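Local structure of lactose Operon Repressor (1JYE) at residues Tyr126-Asp130 and Gln131-Ala135; Ser190-Ser193 and Ala194-Leu198; Lys203-Arg207 and Asn208-Pro212; Leu243-Asn246 and Asp247-Leu251. The protein represses transcription of the lactose operon by binding operator DNA and lets go when inducer binds its periplasmic-binding-protein-like core. The protein carries 1 engineered substitution. All blocks are in the same frame, centred on the assembly; numbering follows the deposited sequence.

Interaction 1 (Tyr126-Asp130 and Gln131-Ala135)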
loop_
_atom_site.group_PDB
_atom_site.type_symbol
_atom_site.label_atom_id
_atom_site.label_comp_id
_atom_site.label_asym_id
_atom_site.label_seq_id
_atom_site.Cartn_x
_atom_site.Cartn_y
_atom_site.Cartn_z
ATOM N N TYR A 126 8.461 -13.263 4.691
ATOM C CA TYR A 126 9.441 -13.084 3.626
ATOM C C TYR A 126 9.468 -14.364 2.780
ATOM O O TYR A 126 9.461 -15.463 3.323
ATOM C CB TYR A 126 10.806 -12.838 4.272
ATOM C CG TYR A 126 11.914 -12.504 3.307
ATOM C CD1 TYR A 126 12.040 -11.223 2.775
ATOM C CD2 TYR A 126 12.836 -13.474 2.919
ATOM C CE1 TYR A 126 13.060 -10.914 1.878
ATOM C CE2 TYR A 126 13.858 -13.179 2.024
ATOM C CZ TYR A 126 13.965 -11.899 1.507
ATOM O OH TYR A 126 14.975 -11.608 0.620
ATOM N N PRO A 127 9.509 -14.236 1.441
ATOM C CA PRO A 127 9.524 -15.416 0.564
ATOM C C PRO A 127 10.777 -16.280 0.675
ATOM O O PRO A 127 11.888 -15.813 0.442
ATOM C CB PRO A 127 9.348 -14.808 -0.824
ATOM C CG PRO A 127 10.078 -13.509 -0.702
ATOM C CD PRO A 127 9.625 -12.996 0.652
ATOM N N LEU A 128 10.587 -17.551 1.020
ATOM C CA LEU A 128 11.711 -18.472 1.180
ATOM C C LEU A 128 11.407 -19.836 0.573
ATOM O O LEU A 128 10.316 -20.366 0.767
ATOM C CB LEU A 128 12.018 -18.657 2.668
ATOM C CG LEU A 128 12.549 -17.438 3.421
ATOM C CD1 LEU A 128 12.358 -17.629 4.916
ATOM C CD2 LEU A 128 14.022 -17.231 3.075
ATOM N N ASP A 129 12.361 -20.410 -0.157
ATOM C CA ASP A 129 12.117 -21.728 -0.725
ATOM C C ASP A 129 12.277 -22.765 0.385
ATOM O O ASP A 129 12.590 -22.411 1.523
ATOM C CB ASP A 129 13.043 -22.019 -1.922
ATOM C CG ASP A 129 14.500 -22.225 -1.533
ATOM O OD1 ASP A 129 14.826 -22.293 -0.333
ATOM O OD2 ASP A 129 15.330 -22.337 -2.463
ATOM N N ASP A 130 12.053 -24.034 0.066
ATOM C CA ASP A 130 12.130 -25.093 1.067
ATOM C C ASP A 130 13.390 -25.089 1.927
ATOM O O ASP A 130 13.312 -24.952 3.150
ATOM C CB ASP A 130 11.964 -26.459 0.392
ATOM C CG ASP A 130 11.785 -27.589 1.393
ATOM O OD1 ASP A 130 12.795 -28.203 1.801
ATOM O OD2 ASP A 130 10.629 -27.857 1.781
ATOM N N GLN A 131 14.548 -25.233 1.294
ATOM C CA GLN A 131 15.810 -25.261 2.022
ATOM C C GLN A 131 16.125 -23.987 2.799
ATOM O O GLN A 131 16.621 -24.054 3.924
ATOM C CB GLN A 131 16.956 -25.593 1.064
ATOM C CG GLN A 131 17.169 -27.087 0.867
ATOM C CD GLN A 131 15.881 -27.840 0.593
ATOM O OE1 GLN A 131 15.246 -27.655 -0.446
ATOM N NE2 GLN A 131 15.486 -28.695 1.530
ATOM N N ASP A 132 15.837 -22.830 2.211
ATOM C CA ASP A 132 16.107 -21.570 2.892
ATOM C C ASP A 132 15.197 -21.367 4.101
ATOM O O ASP A 132 15.628 -20.826 5.122
ATOM C CB ASP A 132 15.968 -20.386 1.927
ATOM C CG ASP A 132 17.077 -20.345 0.887
ATOM O OD1 ASP A 132 18.135 -20.972 1.117
ATOM O OD2 ASP A 132 16.899 -19.672 -0.151
ATOM N N ALA A 133 13.940 -21.795 3.995
ATOM C CA ALA A 133 13.010 -21.647 5.113
ATOM C C ALA A 133 13.481 -22.522 6.272
ATOM O O ALA A 133 13.435 -22.115 7.434
ATOM C CB ALA A 133 11.595 -22.043 4.685
ATOM N N ILE A 134 13.936 -23.729 5.951
ATOM C CA ILE A 134 14.430 -24.637 6.981
ATOM C C ILE A 134 15.656 -24.008 7.643
ATOM O O ILE A 134 15.828 -24.087 8.860
ATOM C CB ILE A 134 14.798 -26.008 6.377
ATOM C CG1 ILE A 134 13.517 -26.744 5.965
ATOM C CG2 ILE A 134 15.595 -26.835 7.389
ATOM C CD1 ILE A 134 13.761 -28.035 5.200
ATOM N N ALA A 135 16.494 -23.365 6.836
ATOM C CA ALA A 135 17.698 -22.714 7.340
ATOM C C ALA A 135 17.336 -21.557 8.271
ATOM O O ALA A 135 17.954 -21.373 9.322
ATOM C CB ALA A 135 18.544 -22.213 6.178
HETATM O O HOH W 1 14.578 -18.674 -0.889
#

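Interaction 2 (Ser190-Ser193 and Ala194-Leu198)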
loop_
_atom_site.group_PDB
_atom_site.type_symbol
_atom_site.label_atom_id
_atom_site.label_comp_id
_atom_site.label_asym_id
_atom_site.label_seq_id
_atom_site.Cartn_x
_atom_site.Cartn_y
_atom_site.Cartn_z
ATOM N N SER A 190 11.842 -14.759 -8.305
ATOM C CA SER A 190 12.747 -14.883 -7.169
ATOM C C SER A 190 11.877 -15.137 -5.937
ATOM O O SER A 190 12.362 -15.586 -4.897
ATOM C CB SER A 190 13.551 -13.594 -6.982
ATOM O OG SER A 190 12.685 -12.479 -6.866
ATOM N N SER A 191 10.583 -14.853 -6.077
ATOM C CA SER A 191 9.609 -15.034 -5.001
ATOM C C SER A 191 8.875 -16.369 -5.075
ATOM O O SER A 191 8.270 -16.692 -6.096
ATOM C CB SER A 191 8.576 -13.907 -5.040
ATOM O OG SER A 191 7.381 -14.293 -4.381
ATOM N N VAL A 192 8.905 -17.128 -3.984
ATOM C CA VAL A 192 8.225 -18.419 -3.948
ATOM C C VAL A 192 6.734 -18.271 -4.279
ATOM O O VAL A 192 6.155 -19.130 -4.940
ATOM C CB VAL A 192 8.402 -19.111 -2.566
ATOM C CG1 VAL A 192 7.742 -18.292 -1.471
ATOM C CG2 VAL A 192 7.818 -20.515 -2.609
ATOM N N SER A 193 6.110 -17.182 -3.836
ATOM C CA SER A 193 4.695 -16.973 -4.132
ATOM C C SER A 193 4.450 -16.843 -5.631
ATOM O O SER A 193 3.492 -17.404 -6.160
ATOM C CB SER A 193 4.161 -15.727 -3.415
ATOM O OG SER A 193 3.853 -16.028 -2.067
ATOM N N ALA A 194 5.314 -16.098 -6.310
ATOM C CA ALA A 194 5.176 -15.913 -7.748
ATOM C C ALA A 194 5.383 -17.245 -8.462
ATOM O O ALA A 194 4.707 -17.541 -9.446
ATOM C CB ALA A 194 6.190 -14.900 -8.247
ATOM N N ARG A 195 6.327 -18.036 -7.966
ATOM C CA ARG A 195 6.618 -19.330 -8.575
ATOM C C ARG A 195 5.457 -20.306 -8.428
ATOM O O ARG A 195 5.071 -20.967 -9.393
ATOM C CB ARG A 195 7.889 -19.936 -7.971
ATOM C CG ARG A 195 9.158 -19.147 -8.284
ATOM C CD ARG A 195 10.413 -19.980 -8.023
ATOM N NE ARG A 195 10.562 -20.374 -6.623
ATOM C CZ ARG A 195 11.209 -19.664 -5.704
ATOM N NH1 ARG A 195 11.293 -20.112 -4.455
ATOM N NH2 ARG A 195 11.773 -18.507 -6.027
ATOM N N LEU A 196 4.901 -20.403 -7.223
ATOM C CA LEU A 196 3.776 -21.304 -6.988
ATOM C C LEU A 196 2.593 -20.904 -7.863
ATOM O O LEU A 196 1.886 -21.761 -8.403
ATOM C CB LEU A 196 3.361 -21.270 -5.514
ATOM C CG LEU A 196 4.364 -21.859 -4.520
ATOM C CD1 LEU A 196 3.910 -21.547 -3.095
ATOM C CD2 LEU A 196 4.479 -23.366 -4.738
ATOM N N ARG A 197 2.386 -19.599 -8.007
ATOM C CA ARG A 197 1.290 -19.081 -8.818
ATOM C C ARG A 197 1.487 -19.434 -10.294
ATOM O O ARG A 197 0.559 -19.900 -10.958
ATOM C CB ARG A 197 1.196 -17.560 -8.632
ATOM C CG ARG A 197 -0.066 -16.896 -9.180
ATOM C CD ARG A 197 -0.251 -15.531 -8.497
ATOM N NE ARG A 197 -0.297 -15.718 -7.049
ATOM C CZ ARG A 197 -0.097 -14.766 -6.140
ATOM N NH1 ARG A 197 0.169 -13.518 -6.507
ATOM N NH2 ARG A 197 -0.139 -15.076 -4.851
ATOM N N LEU A 198 2.696 -19.230 -10.806
ATOM C CA LEU A 198 2.964 -19.537 -12.206
ATOM C C LEU A 198 2.838 -21.039 -12.467
ATOM O O LEU A 198 2.256 -21.451 -13.471
ATOM C CB LEU A 198 4.363 -19.049 -12.604
ATOM C CG LEU A 198 4.793 -19.326 -14.052
ATOM C CD1 LEU A 198 3.762 -18.763 -15.025
ATOM C CD2 LEU A 198 6.164 -18.700 -14.299
HETATM O O HOH W 2 1.069 -18.113 -4.655
#

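Interaction 3 (Lys203-Arg207 and Asn208-Pro212)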
loop_
_atom_site.group_PDB
_atom_site.type_symbol
_atom_site.label_atom_id
_atom_site.label_comp_id
_atom_site.label_asym_id
_atom_site.label_seq_id
_atom_site.Cartn_x
_atom_site.Cartn_y
_atom_site.Cartn_z
ATOM N N LYS A 203 -0.331 -25.730 -14.550
ATOM C CA LYS A 203 -0.961 -26.996 -14.195
ATOM C C LYS A 203 -2.411 -27.052 -14.668
ATOM O O LYS A 203 -2.816 -27.992 -15.351
ATOM C CB LYS A 203 -0.912 -27.211 -12.680
ATOM C CG LYS A 203 -1.685 -28.436 -12.204
ATOM C CD LYS A 203 -1.625 -28.580 -10.691
ATOM C CE LYS A 203 -2.542 -29.690 -10.206
ATOM N NZ LYS A 203 -2.497 -29.855 -8.725
ATOM N N TYR A 204 -3.195 -26.042 -14.313
ATOM C CA TYR A 204 -4.597 -26.040 -14.703
ATOM C C TYR A 204 -4.848 -25.752 -16.180
ATOM O O TYR A 204 -5.818 -26.256 -16.748
ATOM C CB TYR A 204 -5.376 -25.105 -13.774
ATOM C CG TYR A 204 -5.386 -25.665 -12.368
ATOM C CD1 TYR A 204 -6.147 -26.795 -12.056
ATOM C CD2 TYR A 204 -4.555 -25.138 -11.379
ATOM C CE1 TYR A 204 -6.073 -27.394 -10.800
ATOM C CE2 TYR A 204 -4.475 -25.729 -10.116
ATOM C CZ TYR A 204 -5.232 -26.858 -9.837
ATOM O OH TYR A 204 -5.132 -27.470 -8.610
ATOM N N LEU A 205 -3.979 -24.971 -16.815
ATOM C CA LEU A 205 -4.146 -24.716 -18.241
ATOM C C LEU A 205 -3.909 -26.052 -18.951
ATOM O O LEU A 205 -4.650 -26.419 -19.865
ATOM C CB LEU A 205 -3.139 -23.676 -18.741
ATOM C CG LEU A 205 -3.488 -22.209 -18.464
ATOM C CD1 LEU A 205 -2.361 -21.309 -18.941
ATOM C CD2 LEU A 205 -4.791 -21.855 -19.171
ATOM N N THR A 206 -2.889 -26.781 -18.505
ATOM C CA THR A 206 -2.567 -28.080 -19.096
ATOM C C THR A 206 -3.727 -29.051 -18.895
ATOM O O THR A 206 -4.087 -29.799 -19.807
ATOM C CB THR A 206 -1.289 -28.680 -18.471
ATOM O OG1 THR A 206 -0.179 -27.811 -18.728
ATOM C CG2 THR A 206 -0.990 -30.049 -19.080
ATOM N N ARG A 207 -4.320 -29.040 -17.706
ATOM C CA ARG A 207 -5.446 -29.925 -17.429
ATOM C C ARG A 207 -6.611 -29.626 -18.370
ATOM O O ARG A 207 -7.428 -30.503 -18.661
ATOM C CB ARG A 207 -5.905 -29.782 -15.975
ATOM C CG ARG A 207 -4.967 -30.419 -14.957
ATOM C CD ARG A 207 -5.644 -30.512 -13.595
ATOM N NE ARG A 207 -4.834 -31.221 -12.612
ATOM C CZ ARG A 207 -5.228 -31.475 -11.368
ATOM N NH1 ARG A 207 -6.424 -31.075 -10.958
ATOM N NH2 ARG A 207 -4.428 -32.126 -10.535
ATOM N N ASN A 208 -6.683 -28.386 -18.843
ATOM C CA ASN A 208 -7.742 -27.975 -19.760
ATOM C C ASN A 208 -7.257 -28.015 -21.211
ATOM O O ASN A 208 -7.867 -27.428 -22.107
ATOM C CB ASN A 208 -8.244 -26.576 -19.378
ATOM C CG ASN A 208 -9.179 -26.609 -18.179
ATOM O OD1 ASN A 208 -10.373 -26.876 -18.317
ATOM N ND2 ASN A 208 -8.633 -26.371 -16.991
ATOM N N GLN A 209 -6.151 -28.726 -21.422
ATOM C CA GLN A 209 -5.544 -28.914 -22.739
ATOM C C GLN A 209 -5.234 -27.631 -23.493
ATOM O O GLN A 209 -5.397 -27.552 -24.710
ATOM C CB GLN A 209 -6.438 -29.842 -23.578
ATOM C CG GLN A 209 -6.812 -31.104 -22.808
ATOM C CD GLN A 209 -7.590 -32.130 -23.622
ATOM O OE1 GLN A 209 -8.308 -32.956 -23.061
ATOM N NE2 GLN A 209 -7.435 -32.095 -24.938
ATOM N N ILE A 210 -4.759 -26.630 -22.760
ATOM C CA ILE A 210 -4.413 -25.346 -23.343
ATOM C C ILE A 210 -2.980 -24.963 -23.015
ATOM O O ILE A 210 -2.542 -25.086 -21.870
ATOM C CB ILE A 210 -5.320 -24.215 -22.796
ATOM C CG1 ILE A 210 -6.767 -24.452 -23.220
ATOM C CG2 ILE A 210 -4.813 -22.859 -23.289
ATOM C CD1 ILE A 210 -7.758 -23.531 -22.534
ATOM N N GLN A 211 -2.246 -24.522 -24.031
ATOM C CA GLN A 211 -0.886 -24.046 -23.837
ATOM C C GLN A 211 -0.980 -22.533 -24.043
ATOM O O GLN A 211 -1.511 -22.071 -25.052
ATOM C CB GLN A 211 0.068 -24.664 -24.863
ATOM C CG GLN A 211 0.421 -26.118 -24.568
ATOM C CD GLN A 211 1.470 -26.668 -25.520
ATOM O OE1 GLN A 211 1.240 -26.760 -26.721
ATOM N NE2 GLN A 211 2.633 -27.029 -24.983
ATOM N N PRO A 212 -0.491 -21.739 -23.077
ATOM C CA PRO A 212 -0.562 -20.281 -23.229
ATOM C C PRO A 212 0.212 -19.799 -24.452
ATOM O O PRO A 212 1.233 -20.388 -24.811
ATOM C CB PRO A 212 0.033 -19.770 -21.916
ATOM C CG PRO A 212 1.011 -20.842 -21.545
ATOM C CD PRO A 212 0.233 -22.111 -21.851
HETATM O O HOH W 3 -0.130 -26.168 -21.139
HETATM O O HOH W 4 -8.725 -32.088 -20.189
#

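Interaction 4 (Leu243-Asn246 and Asp247-Leu251)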
loop_
_atom_site.group_PDB
_atom_site.type_symbol
_atom_site.label_atom_id
_atom_site.label_comp_id
_atom_site.label_asym_id
_atom_site.label_seq_id
_atom_site.Cartn_x
_atom_site.Cartn_y
_atom_site.Cartn_z
ATOM N N LEU A 243 -3.855 -13.831 -17.505
ATOM C CA LEU A 243 -3.869 -14.162 -16.084
ATOM C C LEU A 243 -2.674 -13.367 -15.561
ATOM O O LEU A 243 -1.546 -13.572 -16.009
ATOM C CB LEU A 243 -3.651 -15.666 -15.873
ATOM C CG LEU A 243 -4.893 -16.517 -16.139
ATOM C CD1 LEU A 243 -4.493 -17.978 -16.339
ATOM C CD2 LEU A 243 -5.870 -16.369 -14.981
ATOM N N VAL A 244 -2.922 -12.440 -14.637
ATOM C CA VAL A 244 -1.855 -11.597 -14.097
ATOM C C VAL A 244 -1.616 -11.892 -12.615
ATOM O O VAL A 244 -2.563 -12.083 -11.851
ATOM C CB VAL A 244 -2.201 -10.106 -14.316
ATOM C CG1 VAL A 244 -1.039 -9.228 -13.887
ATOM C CG2 VAL A 244 -2.528 -9.874 -15.789
ATOM N N ALA A 245 -0.342 -11.914 -12.220
ATOM C CA ALA A 245 0.064 -12.277 -10.865
ATOM C C ALA A 245 -0.431 -11.433 -9.694
ATOM O O ALA A 245 -0.433 -11.906 -8.561
ATOM C CB ALA A 245 1.587 -12.422 -10.807
ATOM N N ASN A 246 -0.806 -10.185 -9.944
ATOM C CA ASN A 246 -1.376 -9.380 -8.869
ATOM C C ASN A 246 -2.168 -8.235 -9.463
ATOM O O ASN A 246 -2.089 -7.975 -10.663
ATOM C CB ASN A 246 -0.306 -8.930 -7.842
ATOM C CG ASN A 246 0.517 -7.732 -8.290
ATOM O OD1 ASN A 246 0.567 -7.388 -9.463
ATOM N ND2 ASN A 246 1.197 -7.104 -7.326
ATOM N N ASP A 247 -2.970 -7.574 -8.639
ATOM C CA ASP A 247 -3.811 -6.503 -9.139
ATOM C C ASP A 247 -3.060 -5.299 -9.688
ATOM O O ASP A 247 -3.490 -4.699 -10.668
ATOM C CB ASP A 247 -4.798 -6.066 -8.053
ATOM C CG ASP A 247 -5.812 -7.147 -7.721
ATOM O OD1 ASP A 247 -5.958 -8.101 -8.522
ATOM O OD2 ASP A 247 -6.475 -7.043 -6.668
ATOM N N GLN A 248 -1.939 -4.943 -9.073
ATOM C CA GLN A 248 -1.181 -3.800 -9.562
ATOM C C GLN A 248 -0.602 -4.068 -10.946
ATOM O O GLN A 248 -0.650 -3.202 -11.812
ATOM C CB GLN A 248 -0.085 -3.430 -8.568
ATOM C CG GLN A 248 -0.636 -2.748 -7.326
ATOM C CD GLN A 248 0.342 -2.762 -6.180
ATOM O OE1 GLN A 248 0.586 -3.804 -5.577
ATOM N NE2 GLN A 248 0.918 -1.604 -5.877
ATOM N N MET A 249 -0.057 -5.261 -11.170
ATOM C CA MET A 249 0.461 -5.548 -12.499
ATOM C C MET A 249 -0.714 -5.603 -13.469
ATOM O O MET A 249 -0.575 -5.248 -14.637
ATOM C CB MET A 249 1.230 -6.875 -12.521
ATOM C CG MET A 249 2.542 -6.818 -11.766
ATOM S SD MET A 249 3.600 -8.229 -12.125
ATOM C CE MET A 249 2.738 -9.496 -11.308
ATOM N N ALA A 250 -1.875 -6.036 -12.983
ATOM C CA ALA A 250 -3.060 -6.107 -13.839
ATOM C C ALA A 250 -3.464 -4.701 -14.264
ATOM O O ALA A 250 -3.901 -4.490 -15.394
ATOM C CB ALA A 250 -4.216 -6.794 -13.111
ATOM N N LEU A 251 -3.326 -3.741 -13.354
ATOM C CA LEU A 251 -3.658 -2.353 -13.663
ATOM C C LEU A 251 -2.778 -1.896 -14.824
ATOM O O LEU A 251 -3.248 -1.241 -15.760
ATOM C CB LEU A 251 -3.399 -1.462 -12.443
ATOM C CG LEU A 251 -3.580 0.049 -12.656
ATOM C CD1 LEU A 251 -5.057 0.377 -12.825
ATOM C CD2 LEU A 251 -3.010 0.794 -11.458
#

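Interaction 1 (Tyr126-Asp130 and Gln131-Ala135)
Asp129 and Asp132 face each other across the first turn of helix 130-139, their carboxylate planes turned 31° apart. Asp129 is the N-cap: with CG set between its own backbone N and carbonyl carbon (chi1 70°), the carboxylate folds back over the helix start, and Asp129 OD1 accepts from Asp132 N at 2.8 Å in a nearly straight bond of 163°. The same OD1 of Asp129 lies 3.3 Å from Asp132 OD2, an acceptor facing an acceptor. A water donates to Asp132 OD2 and accepts from Asp129 N, which probably eases this pairing, and Arg195 of helix 192-207 packs against Asp129. Behind the cap Leu128 turns inward; Leu128 CB rests 4.0 Å from Ala133 CB while CD2 reaches the CB of Asp132, and Cys107 of helix 104-115 backs the leucine. On the other flank the Gln131 chain bends at chi2, bringing Gln131 NE2 to Asp130 OD1 at 2.7 Å, though the angle makes this bond weak. Asp130 OD2 turns instead to Thr154. Three aspartates thus crowd the amino end of one helix, where the N-H groups of the first turn and the helix dipole would probably stabilise their negative charge.

Interaction 2 (Ser190-Ser193 and Ala194-Leu198)
Ser191 caps the amino end of helix 192-207, the helix of a beta-alpha-beta unit between strands 182-186 and 214-217, and its side-chain grip on the first turn, which reaches Ala194, is slack. Ser191 OG, turned anti to the serine's N (chi1 158°), accepts from Ala194 N at 3.4 Å and from Ser193 N, both weak bonds. The backbone does firmer work: Ser191 O takes the N-H of Arg195, and Leu196 N bonds to Val192 O at 2.9 Å. The packed side is made by Val192 and Leu196, which lie side by side and point the same way, Val192 CG2 4.1 Å from Leu196 CD1.

On the looser flank, Arg195 bends at chi3 and folds back along the cap. One face of its guanidinium lies over Val192 CA and Ser191 C, Arg195 NH1 coming within 3.5 Å of Val192 CA, while NH2 bonds to Leu189 O. Cutting Arg195 back to an alanine is likely to leave Leu189 O without this donor and uncover the backbone of the first turn.

Ser193 OG leaves the contact for Asp149. Arg197 reaches the other way, its NH1 bonded to Ala245 O and to a glycerol, and its guanidinium makes a cation-pi contact with Tyr273. Between Ser193 and Arg197 a water donates to Ser193 O at 2.9 Å and accepts a weaker bond from Arg197 NH2.

Interaction 3 (Lys203-Arg207 and Asn208-Pro212)
Gln209 carries a positive phi of 54°, and this left-handed residue lets the chain double back to end helix 192-207 in a Schellman motif. Its two signature bonds are both present: Ile210 N reaches back to Leu205 O at 2.9 Å, and Gln209 N meets Thr206 O at 2.8 Å. Neither donor sits on a carbonyl lone pair; each approaches from above the carbonyl plane, the Gln209 N-H far more steeply.

Asn208, the first residue to leave helical geometry, adds a side-chain bond. With CG beside its own backbone N (chi1 -78°), the amide swings back along the helix, and Asn208 ND2 donates to Tyr204 O at 2.8 Å in a fairly straight bond of 164°, the oxygen lying close to the amide plane. Asn208 N adds a weak bond to the same oxygen, which is therefore held twice by one residue. Were Asn208 a leucine, Tyr204 O would probably lose its straighter bond, keeping the weak one from the backbone N, and the helix end would be less firmly closed.

Beneath the turn the reversed chain folds onto Leu205. Leu205 CD2 lies 4.2 Å from Ile210 CG2, Leu205 CD1 lies 4.0 Å from Pro212 CD, and Ile182 and Leu184 of strand 182-186 receive the same leucine, joining the helix end to the sheet. Tyr204 OH and Lys203 NZ both run to Glu164 of helix 163-177. Elsewhere a water bridges the turn, donating to Thr206 OG1 and, at 2.7 Å, to Ile210 O.

Interaction 4 (Leu243-Asn246 and Asp247-Leu251)
Strand 241-244 turns into helix 247-259 here, the first half of a beta-alpha-beta unit in the domain related to periplasmic binding proteins; a glycerol, probably from the crystallisation liquor, lies beside the turn, consistent with a pocket there. Asn246 is the N-cap. A chi1 of 80° folds its amide back over the helix start, where Asn246 OD1 accepts from Met249 N at 2.8 Å, the donor tilted 33° from the carbonyl plane of the amide. Met249 crosses this side chain at about a right angle, Met249 CG lying 3.1 Å from Asn246 OD1. At the other end of the amide, ND2 donates to Trp220 O and to the glycerol.

Below the cap, Val244 projects from the strand end into the first turn. Val244 CG1, anti to the valine's N, sits 3.5 Å from Met249 CB and 3.4 Å from Ala250 N, and Val244 CB lies 4.1 Å from Ala250 CB. Next to the cap, Asp247 sends its carboxylate to Thr288 OG1 and Thr276 N, while Gln248 reaches Asp278 of the second subunit.

One asparagine therefore divides its amide, the oxygen capping the first turn and the nitrogen serving Trp220 O and the glycerol. With partners at both ends of this buried group, its orientation is probably fixed, including which end is oxygen and which nitrogen.

Overall arrangement
Three of the contacts start helices and one ends one. Interaction 4 is the buried one, while interactions 1, 2 and 3 are partly buried. The caps differ in strength: an aspartate in interaction 1 and an asparagine in interaction 4 each make a short bond, whereas the serine of interaction 2 makes weak ones. Interactions 2 and 3 close opposite ends of helix 192-207, their centres about 18 Å apart. Interaction 2 is also the link in the middle, touching both neighbours: it packs against interaction 1 on one side and makes a polar bond to interaction 4 on the other. Interactions 1 and 4 lie on opposite sides of the chain's centre.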